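Local coordinates for putative flavoprotein (Bacteroides eggerthii, PDB 4ICI), which binds flavin mononucleotide in a flavodoxin-like fold and probably takes part in electron transfer, though its physiological partners and reactions are not established, at residues 26-31 and 122-126. Residues are numbered along the deposited sequence; the frame is centred on the assembly and turned at random.
With FMN (flavin mononucleotide), chain B.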
loop_
_atom_site.group_PDB
_atom_site.type_symbol
_atom_site.label_atom_id
_atom_site.label_comp_id
_atom_site.label_asym_id
_atom_site.label_seq_id
_atom_site.Cartn_x
_atom_site.Cartn_y
_atom_site.Cartn_z
ATOM N N THR A 26 -4.725 6.079 9.561
ATOM C CA THR A 26 -3.304 6.179 9.921
ATOM C C THR A 26 -2.425 6.156 8.663
ATOM O O THR A 26 -1.520 6.965 8.493
ATOM C CB THR A 26 -2.871 5.048 10.868
ATOM O OG1 THR A 26 -3.816 4.915 11.931
ATOM C CG2 THR A 26 -1.480 5.298 11.452
ATOM N N THR A 27 -2.704 5.208 7.782
ATOM C CA THR A 27 -1.960 5.100 6.533
ATOM C C THR A 27 -2.272 6.259 5.609
ATOM O O THR A 27 -1.393 6.701 4.854
ATOM C CB THR A 27 -2.233 3.748 5.848
ATOM O OG1 THR A 27 -2.059 2.720 6.830
ATOM C CG2 THR A 27 -1.271 3.499 4.696
ATOM N N ALA A 28 -3.502 6.765 5.636
ATOM C CA ALA A 28 -3.831 7.945 4.832
ATOM C C ALA A 28 -2.929 9.133 5.220
ATOM O O ALA A 28 -2.473 9.898 4.367
ATOM C CB ALA A 28 -5.304 8.310 4.993
ATOM N N ARG A 29 -2.698 9.298 6.525
ATOM C CA ARG A 29 -1.864 10.404 6.976
ATOM C C ARG A 29 -0.422 10.220 6.527
ATOM O O ARG A 29 0.221 11.191 6.083
ATOM C CB ARG A 29 -1.974 10.564 8.492
ATOM C CG ARG A 29 -3.339 11.122 8.932
ATOM C CD ARG A 29 -3.434 11.529 10.423
ATOM N NE ARG A 29 -2.987 10.502 11.377
ATOM C CZ ARG A 29 -3.734 9.512 11.877
ATOM N NH1 ARG A 29 -5.011 9.345 11.519
ATOM N NH2 ARG A 29 -3.183 8.659 12.751
ATOM N N ALA A 30 0.085 8.983 6.596
ATOM C CA ALA A 30 1.420 8.682 6.084
ATOM C C ALA A 30 1.497 8.970 4.579
ATOM O O ALA A 30 2.451 9.581 4.082
ATOM C CB ALA A 30 1.790 7.223 6.378
ATOM N N ALA A 31 0.489 8.522 3.850
ATOM C CA ALA A 31 0.425 8.749 2.418
ATOM C C ALA A 31 0.449 10.241 2.059
ATOM O O ALA A 31 1.069 10.667 1.087
ATOM C CB ALA A 31 -0.820 8.063 1.834
ATOM N N PRO A 122 6.525 -0.305 -1.738
ATOM C CA PRO A 122 5.518 -0.367 -0.672
ATOM C C PRO A 122 5.838 0.597 0.466
ATOM O O PRO A 122 6.984 0.957 0.680
ATOM C CB PRO A 122 5.616 -1.823 -0.190
ATOM C CG PRO A 122 7.077 -2.174 -0.394
ATOM C CD PRO A 122 7.522 -1.380 -1.609
ATOM N N PHE A 123 4.822 0.959 1.216
ATOM C CA PHE A 123 4.988 1.615 2.499
ATOM C C PHE A 123 3.860 1.208 3.404
ATOM O O PHE A 123 2.832 0.706 2.940
ATOM C CB PHE A 123 5.112 3.149 2.348
ATOM C CG PHE A 123 3.851 3.861 1.902
ATOM C CD1 PHE A 123 3.532 3.956 0.564
ATOM C CD2 PHE A 123 3.039 4.497 2.822
ATOM C CE1 PHE A 123 2.398 4.646 0.133
ATOM C CE2 PHE A 123 1.934 5.209 2.408
ATOM C CZ PHE A 123 1.622 5.281 1.061
ATOM N N ALA A 124 4.015 1.429 4.707
ATOM C CA ALA A 124 3.023 0.909 5.641
ATOM C C ALA A 124 2.982 1.678 6.927
ATOM O O ALA A 124 3.914 2.425 7.250
ATOM C CB ALA A 124 3.294 -0.597 5.927
ATOM N N THR A 125 1.882 1.493 7.640
ATOM C CA THR A 125 1.810 1.799 9.061
ATOM C C THR A 125 1.431 0.537 9.818
ATOM O O THR A 125 0.917 -0.418 9.236
ATOM C CB THR A 125 0.836 2.962 9.387
ATOM O OG1 THR A 125 -0.517 2.578 9.180
ATOM C CG2 THR A 125 1.169 4.234 8.590
ATOM N N SER A 126 1.720 0.502 11.125
ATOM C CA SER A 126 1.497 -0.706 11.927
ATOM C C SER A 126 1.451 -0.353 13.391
ATOM O O SER A 126 1.805 0.772 13.799
ATOM C CB SER A 126 2.605 -1.726 11.725
ATOM O OG SER A 126 3.784 -1.338 12.418
HETATM N N1 FMN B . -0.138 -4.108 13.617
HETATM C C2 FMN B . 1.064 -4.769 13.682
HETATM O O2 FMN B . 2.042 -4.184 14.144
HETATM N N3 FMN B . 1.152 -6.082 13.240
HETATM C C4 FMN B . 0.060 -6.790 12.766
HETATM O O4 FMN B . 0.272 -7.943 12.345
HETATM C C4A FMN B . -1.177 -6.126 12.734
HETATM N N5 FMN B . -2.335 -6.800 12.289
HETATM C C5A FMN B . -3.534 -6.076 12.240
HETATM C C6 FMN B . -4.692 -6.709 11.767
HETATM C C7 FMN B . -5.880 -6.027 11.691
HETATM C C7M FMN B . -7.099 -6.702 11.136
HETATM C C8 FMN B . -5.956 -4.698 12.070
HETATM C C8M FMN B . -7.273 -3.959 12.002
HETATM C C9 FMN B . -4.817 -4.065 12.551
HETATM C C9A FMN B . -3.582 -4.737 12.625
HETATM N N10 FMN B . -2.423 -4.100 13.095
HETATM C C10 FMN B . -1.235 -4.788 13.143
HETATM C "C1'" FMN B . -2.468 -2.642 13.473
HETATM C "C2'" FMN B . -2.425 -1.788 12.174
HETATM O "O2'" FMN B . -1.386 -2.136 11.290
HETATM C "C3'" FMN B . -2.193 -0.296 12.485
HETATM O "O3'" FMN B . -3.099 0.144 13.546
HETATM C "C4'" FMN B . -2.271 0.626 11.231
HETATM O "O4'" FMN B . -1.634 1.833 11.574
HETATM C "C5'" FMN B . -3.776 0.944 10.887
HETATM O "O5'" FMN B . -3.726 1.762 9.747
HETATM P P FMN B . -5.018 2.494 9.148
HETATM O O1P FMN B . -5.463 3.471 10.248
HETATM O O2P FMN B . -4.659 3.092 7.872
HETATM O O3P FMN B . -6.124 1.470 8.874
#
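In the phosphate and ribityl part of the FMN site, the first turn of helix 26-38 meets the C-terminal end of strand 119-125, Thr27 and Thr125 bringing their hydroxyls together. Thr27 OG1 lies 2.8 Å from Thr125 OG1 and donates to O2P of FMN at 2.8 Å, while Thr125 OG1 reaches the ribityl O4' at 2.7 Å, so a chain of hydroxyls runs from phosphate to ribityl. With chi1 at -47°, Thr26 turns OG1 beside its own backbone N, and both donate to O1P; Thr27 N gives O2P a fairly straight bond (163° at the hydrogen). A valine in place of Thr26 lacks the OG1 donor, which would probably leave O1P with one bond fewer from this residue and the phosphate more loosely held. Thr26 CG2 also packs 3.7 Å from Thr125 OG1. Farther from the flavin the contact turns apolar: Ala30 CB meets Thr125 CG2 at 3.8 Å, and Ala31 CB approaches the edge of the Phe123 ring, 3.8 Å from CZ. Val18 of strand 16-20 touches both Ala31 and Phe123. Backbone and hydroxyl donors at a helix N-terminus, gathered round the FMN phosphate at the C-terminal edge of a parallel sheet of order 2-1-3-4-5, are characteristic of the flavodoxin fold.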